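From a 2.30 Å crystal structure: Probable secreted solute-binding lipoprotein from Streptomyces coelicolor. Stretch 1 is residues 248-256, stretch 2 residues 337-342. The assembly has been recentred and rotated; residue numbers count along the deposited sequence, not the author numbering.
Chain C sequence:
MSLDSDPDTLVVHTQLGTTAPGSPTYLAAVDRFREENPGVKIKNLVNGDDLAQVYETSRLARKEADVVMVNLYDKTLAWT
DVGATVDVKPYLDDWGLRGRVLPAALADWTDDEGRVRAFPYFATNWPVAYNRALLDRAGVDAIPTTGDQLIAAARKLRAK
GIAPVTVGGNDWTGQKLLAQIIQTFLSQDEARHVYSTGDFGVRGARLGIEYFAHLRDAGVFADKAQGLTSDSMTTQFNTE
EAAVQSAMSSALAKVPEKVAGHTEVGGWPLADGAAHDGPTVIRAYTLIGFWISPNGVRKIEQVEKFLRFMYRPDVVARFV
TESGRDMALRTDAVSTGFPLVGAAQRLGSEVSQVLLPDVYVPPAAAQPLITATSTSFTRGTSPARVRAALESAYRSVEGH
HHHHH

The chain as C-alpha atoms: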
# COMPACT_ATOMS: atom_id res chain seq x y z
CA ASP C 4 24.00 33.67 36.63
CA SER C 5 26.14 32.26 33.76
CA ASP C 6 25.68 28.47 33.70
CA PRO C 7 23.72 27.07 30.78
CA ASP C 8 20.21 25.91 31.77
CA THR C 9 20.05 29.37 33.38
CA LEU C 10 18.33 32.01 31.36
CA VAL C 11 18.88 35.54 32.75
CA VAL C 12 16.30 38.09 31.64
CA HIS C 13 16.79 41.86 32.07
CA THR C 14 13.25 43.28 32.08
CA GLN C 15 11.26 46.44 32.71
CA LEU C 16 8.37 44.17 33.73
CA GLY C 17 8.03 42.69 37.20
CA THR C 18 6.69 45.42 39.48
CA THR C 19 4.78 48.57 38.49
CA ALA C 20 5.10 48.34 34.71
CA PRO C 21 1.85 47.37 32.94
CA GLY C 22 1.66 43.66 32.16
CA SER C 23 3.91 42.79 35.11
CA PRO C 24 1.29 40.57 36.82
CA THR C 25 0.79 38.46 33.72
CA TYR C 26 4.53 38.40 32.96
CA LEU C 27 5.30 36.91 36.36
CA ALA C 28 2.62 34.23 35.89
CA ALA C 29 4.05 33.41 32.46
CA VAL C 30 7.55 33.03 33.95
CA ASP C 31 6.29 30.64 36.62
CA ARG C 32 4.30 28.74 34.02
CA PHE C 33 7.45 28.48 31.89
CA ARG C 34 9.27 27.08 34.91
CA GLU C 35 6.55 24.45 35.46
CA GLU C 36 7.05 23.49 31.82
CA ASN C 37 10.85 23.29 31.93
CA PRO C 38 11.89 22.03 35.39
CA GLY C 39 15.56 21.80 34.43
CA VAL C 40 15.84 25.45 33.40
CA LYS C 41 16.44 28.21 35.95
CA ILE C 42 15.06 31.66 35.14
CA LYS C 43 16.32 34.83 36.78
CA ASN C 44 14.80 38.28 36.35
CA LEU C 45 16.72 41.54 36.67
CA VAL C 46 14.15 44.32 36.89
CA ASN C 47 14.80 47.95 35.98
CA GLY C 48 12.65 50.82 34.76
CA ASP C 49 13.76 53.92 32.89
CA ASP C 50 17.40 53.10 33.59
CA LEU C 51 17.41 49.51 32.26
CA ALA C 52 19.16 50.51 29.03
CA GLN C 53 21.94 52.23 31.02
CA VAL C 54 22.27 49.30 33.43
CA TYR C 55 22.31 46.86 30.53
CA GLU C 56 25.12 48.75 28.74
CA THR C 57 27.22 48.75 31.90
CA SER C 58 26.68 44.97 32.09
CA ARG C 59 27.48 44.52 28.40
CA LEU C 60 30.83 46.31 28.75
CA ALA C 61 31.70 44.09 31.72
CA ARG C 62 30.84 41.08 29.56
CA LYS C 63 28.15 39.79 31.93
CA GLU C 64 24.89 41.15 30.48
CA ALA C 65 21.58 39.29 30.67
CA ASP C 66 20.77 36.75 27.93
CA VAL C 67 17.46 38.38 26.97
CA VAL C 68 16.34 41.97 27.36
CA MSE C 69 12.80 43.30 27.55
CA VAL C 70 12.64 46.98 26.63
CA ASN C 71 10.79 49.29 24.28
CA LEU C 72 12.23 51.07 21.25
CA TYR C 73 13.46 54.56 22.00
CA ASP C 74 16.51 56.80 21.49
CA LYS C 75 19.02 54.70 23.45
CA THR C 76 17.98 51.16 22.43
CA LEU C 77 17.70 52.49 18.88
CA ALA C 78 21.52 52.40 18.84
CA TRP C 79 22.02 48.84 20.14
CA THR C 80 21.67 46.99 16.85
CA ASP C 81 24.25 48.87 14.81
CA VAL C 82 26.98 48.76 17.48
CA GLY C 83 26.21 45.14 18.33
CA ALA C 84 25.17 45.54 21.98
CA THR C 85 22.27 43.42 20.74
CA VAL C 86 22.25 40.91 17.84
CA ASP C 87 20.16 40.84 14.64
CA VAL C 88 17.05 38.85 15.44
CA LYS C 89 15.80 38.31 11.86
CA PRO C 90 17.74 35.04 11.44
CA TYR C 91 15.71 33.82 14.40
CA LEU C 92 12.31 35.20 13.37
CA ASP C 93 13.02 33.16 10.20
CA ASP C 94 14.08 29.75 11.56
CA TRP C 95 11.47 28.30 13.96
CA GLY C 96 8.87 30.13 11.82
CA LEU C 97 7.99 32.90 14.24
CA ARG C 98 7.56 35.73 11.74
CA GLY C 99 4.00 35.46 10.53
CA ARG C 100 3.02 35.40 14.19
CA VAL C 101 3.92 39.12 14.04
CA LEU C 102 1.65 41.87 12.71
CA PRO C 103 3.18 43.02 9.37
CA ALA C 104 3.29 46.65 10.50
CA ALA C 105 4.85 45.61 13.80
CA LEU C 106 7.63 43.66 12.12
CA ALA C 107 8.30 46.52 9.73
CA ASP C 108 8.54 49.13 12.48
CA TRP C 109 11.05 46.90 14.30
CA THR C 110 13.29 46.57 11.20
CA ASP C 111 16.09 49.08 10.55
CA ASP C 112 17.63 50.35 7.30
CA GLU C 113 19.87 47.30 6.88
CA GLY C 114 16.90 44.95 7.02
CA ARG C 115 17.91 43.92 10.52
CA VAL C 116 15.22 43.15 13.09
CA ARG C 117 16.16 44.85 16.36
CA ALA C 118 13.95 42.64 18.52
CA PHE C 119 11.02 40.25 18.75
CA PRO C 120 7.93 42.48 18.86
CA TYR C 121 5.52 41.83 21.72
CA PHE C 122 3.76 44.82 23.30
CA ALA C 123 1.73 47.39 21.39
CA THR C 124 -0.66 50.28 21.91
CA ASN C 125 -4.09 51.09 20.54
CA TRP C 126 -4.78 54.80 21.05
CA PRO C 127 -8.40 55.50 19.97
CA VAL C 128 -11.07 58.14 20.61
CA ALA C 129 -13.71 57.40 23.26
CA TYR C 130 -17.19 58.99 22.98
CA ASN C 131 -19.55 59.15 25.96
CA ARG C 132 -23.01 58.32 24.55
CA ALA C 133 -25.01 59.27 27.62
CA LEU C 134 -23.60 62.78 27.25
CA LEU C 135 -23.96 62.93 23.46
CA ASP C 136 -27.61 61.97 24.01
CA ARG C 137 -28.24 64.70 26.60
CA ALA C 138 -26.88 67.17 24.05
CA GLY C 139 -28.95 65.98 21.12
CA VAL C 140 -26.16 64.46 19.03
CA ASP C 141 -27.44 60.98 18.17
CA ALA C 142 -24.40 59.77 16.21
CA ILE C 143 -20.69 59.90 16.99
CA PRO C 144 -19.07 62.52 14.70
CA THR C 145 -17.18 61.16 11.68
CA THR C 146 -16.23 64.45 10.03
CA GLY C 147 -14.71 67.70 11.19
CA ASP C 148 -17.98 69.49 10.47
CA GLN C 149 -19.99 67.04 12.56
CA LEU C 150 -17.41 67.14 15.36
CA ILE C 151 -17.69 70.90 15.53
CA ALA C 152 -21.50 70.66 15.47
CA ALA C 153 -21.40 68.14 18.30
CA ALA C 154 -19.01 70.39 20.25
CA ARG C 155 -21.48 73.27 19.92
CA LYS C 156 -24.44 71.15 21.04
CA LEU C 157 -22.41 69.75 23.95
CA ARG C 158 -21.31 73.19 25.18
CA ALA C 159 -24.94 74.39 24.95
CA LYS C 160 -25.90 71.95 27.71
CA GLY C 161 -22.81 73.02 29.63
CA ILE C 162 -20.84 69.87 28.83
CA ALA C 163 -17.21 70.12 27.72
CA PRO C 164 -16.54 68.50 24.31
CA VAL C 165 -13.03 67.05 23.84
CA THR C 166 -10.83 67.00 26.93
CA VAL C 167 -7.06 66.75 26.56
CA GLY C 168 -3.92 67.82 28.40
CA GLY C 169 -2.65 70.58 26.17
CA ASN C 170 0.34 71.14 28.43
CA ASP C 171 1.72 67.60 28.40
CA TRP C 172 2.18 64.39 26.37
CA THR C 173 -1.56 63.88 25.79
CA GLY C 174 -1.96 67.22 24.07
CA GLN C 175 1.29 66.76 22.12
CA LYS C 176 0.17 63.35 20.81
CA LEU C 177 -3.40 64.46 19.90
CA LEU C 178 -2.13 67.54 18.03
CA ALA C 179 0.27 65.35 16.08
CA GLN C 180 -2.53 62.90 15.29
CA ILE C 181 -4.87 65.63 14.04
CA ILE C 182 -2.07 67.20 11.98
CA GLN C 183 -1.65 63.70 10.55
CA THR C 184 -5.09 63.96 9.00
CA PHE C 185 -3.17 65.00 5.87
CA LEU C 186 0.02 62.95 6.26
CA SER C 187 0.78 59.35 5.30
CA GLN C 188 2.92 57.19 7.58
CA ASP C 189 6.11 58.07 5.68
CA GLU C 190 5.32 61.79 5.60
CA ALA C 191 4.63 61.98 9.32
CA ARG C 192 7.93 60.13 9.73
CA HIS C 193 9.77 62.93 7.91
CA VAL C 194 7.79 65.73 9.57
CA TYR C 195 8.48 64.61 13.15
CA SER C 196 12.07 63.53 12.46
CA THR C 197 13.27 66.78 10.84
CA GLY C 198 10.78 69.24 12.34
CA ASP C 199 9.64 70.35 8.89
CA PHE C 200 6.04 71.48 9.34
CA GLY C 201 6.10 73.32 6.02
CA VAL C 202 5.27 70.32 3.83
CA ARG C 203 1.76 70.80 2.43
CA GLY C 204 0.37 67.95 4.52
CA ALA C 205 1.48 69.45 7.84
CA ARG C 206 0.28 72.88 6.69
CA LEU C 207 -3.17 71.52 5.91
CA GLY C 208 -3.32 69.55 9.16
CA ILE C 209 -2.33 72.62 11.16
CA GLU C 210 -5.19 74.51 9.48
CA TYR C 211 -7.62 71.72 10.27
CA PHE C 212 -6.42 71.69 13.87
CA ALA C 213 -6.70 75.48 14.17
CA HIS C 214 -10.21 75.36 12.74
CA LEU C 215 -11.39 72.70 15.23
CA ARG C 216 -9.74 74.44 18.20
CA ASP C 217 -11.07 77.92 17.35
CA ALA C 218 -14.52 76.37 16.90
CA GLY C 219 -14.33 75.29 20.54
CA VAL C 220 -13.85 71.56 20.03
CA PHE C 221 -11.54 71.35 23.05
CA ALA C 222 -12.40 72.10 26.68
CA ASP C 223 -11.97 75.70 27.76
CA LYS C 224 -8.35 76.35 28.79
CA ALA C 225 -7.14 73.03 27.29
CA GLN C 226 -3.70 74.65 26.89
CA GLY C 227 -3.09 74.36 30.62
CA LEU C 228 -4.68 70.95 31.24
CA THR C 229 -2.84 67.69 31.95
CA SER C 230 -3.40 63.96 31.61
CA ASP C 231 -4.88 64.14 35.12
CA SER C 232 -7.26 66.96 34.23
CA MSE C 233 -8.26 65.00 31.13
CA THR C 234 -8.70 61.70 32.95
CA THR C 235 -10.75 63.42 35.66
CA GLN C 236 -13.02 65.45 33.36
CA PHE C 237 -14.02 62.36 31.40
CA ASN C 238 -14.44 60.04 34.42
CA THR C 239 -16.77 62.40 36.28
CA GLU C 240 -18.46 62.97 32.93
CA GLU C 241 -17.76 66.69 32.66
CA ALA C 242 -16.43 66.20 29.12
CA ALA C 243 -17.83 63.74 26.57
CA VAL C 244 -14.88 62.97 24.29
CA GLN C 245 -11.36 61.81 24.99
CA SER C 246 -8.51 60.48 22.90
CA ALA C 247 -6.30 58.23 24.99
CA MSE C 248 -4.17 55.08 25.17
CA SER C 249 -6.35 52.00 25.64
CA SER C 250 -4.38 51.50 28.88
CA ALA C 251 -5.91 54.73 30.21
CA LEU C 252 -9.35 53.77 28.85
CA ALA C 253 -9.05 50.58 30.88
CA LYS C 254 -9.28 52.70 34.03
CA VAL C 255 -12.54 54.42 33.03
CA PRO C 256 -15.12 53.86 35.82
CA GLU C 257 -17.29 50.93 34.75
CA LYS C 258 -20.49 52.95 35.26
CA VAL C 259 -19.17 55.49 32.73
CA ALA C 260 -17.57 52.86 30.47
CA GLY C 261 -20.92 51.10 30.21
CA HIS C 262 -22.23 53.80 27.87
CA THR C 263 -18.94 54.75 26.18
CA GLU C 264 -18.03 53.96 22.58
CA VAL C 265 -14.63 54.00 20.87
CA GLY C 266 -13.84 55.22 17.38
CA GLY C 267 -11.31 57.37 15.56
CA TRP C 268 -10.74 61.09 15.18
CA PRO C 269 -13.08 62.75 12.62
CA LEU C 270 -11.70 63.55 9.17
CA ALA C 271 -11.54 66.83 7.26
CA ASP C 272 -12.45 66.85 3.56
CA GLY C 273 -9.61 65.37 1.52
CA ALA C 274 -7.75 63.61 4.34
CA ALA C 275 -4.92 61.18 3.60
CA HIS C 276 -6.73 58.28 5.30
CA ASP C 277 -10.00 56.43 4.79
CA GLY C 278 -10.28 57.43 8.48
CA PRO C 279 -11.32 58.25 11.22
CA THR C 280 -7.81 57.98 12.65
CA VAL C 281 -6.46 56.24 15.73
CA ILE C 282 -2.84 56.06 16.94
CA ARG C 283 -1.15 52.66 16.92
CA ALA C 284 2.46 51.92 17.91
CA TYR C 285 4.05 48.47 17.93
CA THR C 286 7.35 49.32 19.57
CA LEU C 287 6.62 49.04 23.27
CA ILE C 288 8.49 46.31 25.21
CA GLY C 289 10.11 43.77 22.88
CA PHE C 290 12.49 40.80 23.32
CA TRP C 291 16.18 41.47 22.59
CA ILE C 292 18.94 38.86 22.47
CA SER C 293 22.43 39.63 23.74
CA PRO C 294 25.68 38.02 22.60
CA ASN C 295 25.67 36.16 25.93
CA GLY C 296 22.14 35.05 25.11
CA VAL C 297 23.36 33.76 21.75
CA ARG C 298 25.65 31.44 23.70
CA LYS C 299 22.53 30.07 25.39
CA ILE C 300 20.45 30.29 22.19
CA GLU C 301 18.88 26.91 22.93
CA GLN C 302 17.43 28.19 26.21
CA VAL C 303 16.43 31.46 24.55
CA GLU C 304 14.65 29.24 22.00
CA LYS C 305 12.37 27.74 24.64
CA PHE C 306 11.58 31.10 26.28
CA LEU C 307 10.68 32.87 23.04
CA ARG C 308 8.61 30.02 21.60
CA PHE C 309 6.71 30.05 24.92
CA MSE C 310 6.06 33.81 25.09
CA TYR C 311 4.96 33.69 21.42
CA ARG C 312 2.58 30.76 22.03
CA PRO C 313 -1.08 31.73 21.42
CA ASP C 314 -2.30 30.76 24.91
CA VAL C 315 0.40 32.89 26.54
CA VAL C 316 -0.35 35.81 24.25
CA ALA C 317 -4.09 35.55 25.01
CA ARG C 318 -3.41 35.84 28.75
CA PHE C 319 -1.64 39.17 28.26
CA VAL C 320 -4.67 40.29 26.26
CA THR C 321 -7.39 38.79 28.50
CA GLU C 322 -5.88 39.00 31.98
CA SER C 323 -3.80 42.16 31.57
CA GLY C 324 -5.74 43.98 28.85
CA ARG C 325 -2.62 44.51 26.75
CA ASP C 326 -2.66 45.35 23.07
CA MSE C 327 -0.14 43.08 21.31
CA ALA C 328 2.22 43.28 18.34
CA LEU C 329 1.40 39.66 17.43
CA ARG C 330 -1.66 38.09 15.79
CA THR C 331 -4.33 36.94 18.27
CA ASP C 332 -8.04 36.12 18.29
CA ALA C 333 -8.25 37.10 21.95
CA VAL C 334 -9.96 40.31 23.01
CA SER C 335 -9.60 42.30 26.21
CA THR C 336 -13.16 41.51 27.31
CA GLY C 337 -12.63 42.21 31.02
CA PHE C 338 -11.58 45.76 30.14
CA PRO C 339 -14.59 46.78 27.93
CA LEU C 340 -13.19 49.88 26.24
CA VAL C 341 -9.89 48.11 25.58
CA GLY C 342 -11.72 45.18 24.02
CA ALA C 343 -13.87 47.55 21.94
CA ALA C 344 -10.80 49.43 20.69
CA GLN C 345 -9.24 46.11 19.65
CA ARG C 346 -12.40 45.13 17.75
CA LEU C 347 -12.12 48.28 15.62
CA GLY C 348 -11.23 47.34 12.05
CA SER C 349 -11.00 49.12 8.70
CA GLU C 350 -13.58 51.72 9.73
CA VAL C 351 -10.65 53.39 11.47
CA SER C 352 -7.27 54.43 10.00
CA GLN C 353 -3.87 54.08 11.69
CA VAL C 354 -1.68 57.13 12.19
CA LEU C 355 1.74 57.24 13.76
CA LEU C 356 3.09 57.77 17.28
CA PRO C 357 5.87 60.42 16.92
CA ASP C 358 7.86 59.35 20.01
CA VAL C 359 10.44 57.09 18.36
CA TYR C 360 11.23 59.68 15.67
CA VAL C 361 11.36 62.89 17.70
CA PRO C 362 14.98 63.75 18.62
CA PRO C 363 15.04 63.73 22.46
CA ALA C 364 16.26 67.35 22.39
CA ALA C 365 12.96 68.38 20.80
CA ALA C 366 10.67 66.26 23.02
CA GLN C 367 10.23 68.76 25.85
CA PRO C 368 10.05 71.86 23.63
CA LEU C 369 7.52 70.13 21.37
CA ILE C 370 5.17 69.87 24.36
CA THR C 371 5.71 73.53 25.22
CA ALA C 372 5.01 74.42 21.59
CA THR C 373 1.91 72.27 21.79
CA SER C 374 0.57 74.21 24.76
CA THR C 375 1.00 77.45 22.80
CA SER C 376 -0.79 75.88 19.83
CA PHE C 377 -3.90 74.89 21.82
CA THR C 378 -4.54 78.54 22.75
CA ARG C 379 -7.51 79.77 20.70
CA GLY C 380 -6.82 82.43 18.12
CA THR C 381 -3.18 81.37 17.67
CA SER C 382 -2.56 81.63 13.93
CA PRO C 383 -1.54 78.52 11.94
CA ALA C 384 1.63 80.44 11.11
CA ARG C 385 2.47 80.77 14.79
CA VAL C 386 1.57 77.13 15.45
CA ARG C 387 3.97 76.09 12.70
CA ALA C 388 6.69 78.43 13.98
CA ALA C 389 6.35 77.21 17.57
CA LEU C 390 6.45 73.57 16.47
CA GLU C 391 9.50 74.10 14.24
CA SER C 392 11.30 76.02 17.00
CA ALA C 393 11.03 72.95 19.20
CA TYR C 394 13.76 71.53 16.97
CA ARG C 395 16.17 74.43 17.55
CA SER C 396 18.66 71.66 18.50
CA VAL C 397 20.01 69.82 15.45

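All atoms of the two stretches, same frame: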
# COMPACT_ATOMS: atom_id res chain seq x y z
N MSE C 248 -4.68 56.44 25.27
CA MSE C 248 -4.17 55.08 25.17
C MSE C 248 -5.22 54.13 25.73
O MSE C 248 -5.90 54.46 26.71
CB MSE C 248 -2.89 54.92 25.98
CG MSE C 248 -1.68 55.71 25.50
SE MSE C 248 -0.16 55.47 26.71
CE MSE C 248 0.40 53.75 26.03
N SER C 249 -5.37 52.95 25.14
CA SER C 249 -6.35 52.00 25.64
C SER C 249 -6.06 51.70 27.12
O SER C 249 -6.97 51.44 27.90
CB SER C 249 -6.34 50.72 24.81
OG SER C 249 -5.08 50.08 24.85
N SER C 250 -4.78 51.76 27.50
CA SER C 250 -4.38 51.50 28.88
C SER C 250 -5.01 52.50 29.84
O SER C 250 -5.24 52.18 31.01
CB SER C 250 -2.86 51.55 29.04
OG SER C 250 -2.25 50.47 28.36
N ALA C 251 -5.28 53.72 29.37
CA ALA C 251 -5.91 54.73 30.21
C ALA C 251 -7.42 54.47 30.18
O ALA C 251 -8.09 54.63 31.20
CB ALA C 251 -5.59 56.12 29.69
N LEU C 252 -7.93 54.07 29.02
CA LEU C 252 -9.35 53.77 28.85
C LEU C 252 -9.75 52.59 29.72
O LEU C 252 -10.93 52.44 30.09
CB LEU C 252 -9.64 53.44 27.38
CG LEU C 252 -10.09 54.56 26.44
CD1 LEU C 252 -9.95 55.91 27.11
CD2 LEU C 252 -9.28 54.48 25.17
N ALA C 253 -8.78 51.75 30.05
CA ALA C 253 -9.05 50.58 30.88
C ALA C 253 -9.39 51.00 32.30
O ALA C 253 -9.97 50.22 33.05
CB ALA C 253 -7.86 49.65 30.88
N LYS C 254 -9.02 52.22 32.68
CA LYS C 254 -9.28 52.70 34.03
C LYS C 254 -10.52 53.59 34.13
O LYS C 254 -10.75 54.22 35.16
CB LYS C 254 -8.07 53.48 34.57
CG LYS C 254 -6.74 52.70 34.62
CD LYS C 254 -5.62 53.59 35.18
CE LYS C 254 -4.22 53.07 34.86
NZ LYS C 254 -3.84 51.85 35.61
N VAL C 255 -11.31 53.63 33.06
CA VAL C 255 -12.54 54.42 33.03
C VAL C 255 -13.58 53.73 33.90
O VAL C 255 -13.91 52.56 33.67
CB VAL C 255 -13.10 54.56 31.58
CG1 VAL C 255 -14.46 55.23 31.61
CG2 VAL C 255 -12.15 55.39 30.72
N PRO C 256 -14.11 54.43 34.92
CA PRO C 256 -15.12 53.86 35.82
C PRO C 256 -16.19 53.09 35.06
O PRO C 256 -16.87 53.64 34.19
CB PRO C 256 -15.67 55.10 36.52
CG PRO C 256 -14.43 55.92 36.68
CD PRO C 256 -13.78 55.81 35.32
N GLY C 337 -12.51 41.73 29.65
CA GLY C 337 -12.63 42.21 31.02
C GLY C 337 -12.33 43.69 31.21
O GLY C 337 -12.48 44.23 32.30
N PHE C 338 -11.87 44.33 30.14
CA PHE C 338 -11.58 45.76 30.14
C PHE C 338 -12.32 46.24 28.89
O PHE C 338 -11.69 46.50 27.87
CB PHE C 338 -10.08 46.01 29.99
CG PHE C 338 -9.22 45.16 30.88
CD1 PHE C 338 -8.98 43.82 30.57
CD2 PHE C 338 -8.65 45.69 32.04
CE1 PHE C 338 -8.19 43.03 31.39
CE2 PHE C 338 -7.86 44.91 32.86
CZ PHE C 338 -7.62 43.58 32.54
N PRO C 339 -13.66 46.36 28.98
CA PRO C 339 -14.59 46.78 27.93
C PRO C 339 -14.11 47.74 26.85
O PRO C 339 -14.18 47.41 25.66
CB PRO C 339 -15.76 47.36 28.73
CG PRO C 339 -15.80 46.44 29.90
CD PRO C 339 -14.33 46.37 30.29
N LEU C 340 -13.64 48.91 27.23
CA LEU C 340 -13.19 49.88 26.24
C LEU C 340 -11.94 49.41 25.51
O LEU C 340 -11.73 49.74 24.34
CB LEU C 340 -12.95 51.25 26.89
CG LEU C 340 -14.17 51.78 27.64
CD1 LEU C 340 -13.82 53.11 28.27
CD2 LEU C 340 -15.36 51.92 26.69
N VAL C 341 -11.10 48.64 26.20
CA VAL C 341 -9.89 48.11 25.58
C VAL C 341 -10.30 47.07 24.55
O VAL C 341 -9.79 47.07 23.43
CB VAL C 341 -8.96 47.45 26.63
CG1 VAL C 341 -7.78 46.79 25.94
CG2 VAL C 341 -8.47 48.51 27.61
N GLY C 342 -11.23 46.20 24.93
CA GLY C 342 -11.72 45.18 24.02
C GLY C 342 -12.40 45.80 22.81
O GLY C 342 -12.24 45.32 21.68

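Not one hydrogen bond crosses between these two stretches, although two of the closest approaches in the contact are made by backbone carbonyl oxygens. S249 O lies 3.3 Å from V341 CG2, and L252 O lies 3.5 Å from L340 CD1; in both cases the partner is a methyl carbon, which offers no conventional donor. The contact thus illustrates a general principle: segments remote in sequence, whose touching residues are here at least 85 positions apart, can be fitted together by shape and apolar burial while each satisfies polar backbone groups locally.

The local bonding is plain on both sides. In the first stretch M248 occupies the N-cap position, and its carbonyl receives A251 N (2.8 Å from N to M248 O) and L252 N (3.1 Å from N to the same O). S249 O, pressed against the V341 methyl, also accepts a weak hydrogen bond from A253 N at 2.8 Å. A type I turn from L252 to V255 follows, closed by V255 N to L252 O at 3.2 Å, so the carbonyl that touches L340 is likewise engaged within its own segment. In the second stretch, F338 O receives G342 N at 3.0 Å and, weakly, V341 N at 2.8 Å.

The backbones come near enough for small side chains to matter. The CA atoms of S249 and V341 are 5.3 Å apart, those of A253 and F338 5.5 Å, and those of L252 and L340 6.1 Å. L340 contributes the largest covered area of any residue here. Its side chain, with chi1 m and chi2 t, meets L252 through the two CB atoms, 4.0 Å apart, and extends CD1 to within 3.7 Å of V255 CB. One leucine therefore spans the turn, touching residues at both of its ends.

V341 and F338 both meet A253. The short alanine side chain brings its CB to 3.5 Å from V341 CG2 and 4.2 Å from F338 CD2, approaching the aromatic ring obliquely. The same V341 methyl reaches S249, whose CB is 4.2 Å from CG2; the serine hydroxyl, OG, is hydrogen-bonded elsewhere in the structure.

Between these contacts, S250, A251 and K254 direct their CA-to-CB bonds away from the second stretch, leaving S249, L252, A253 and V255 to form the meeting surface, which is apolar apart from the backbone oxygens of S249 and L252. Together the two stretches bury 284 Å², a modest area in which dispersion and the exclusion of water from hydrocarbon surfaces can favour close packing without a directional bond across the contact.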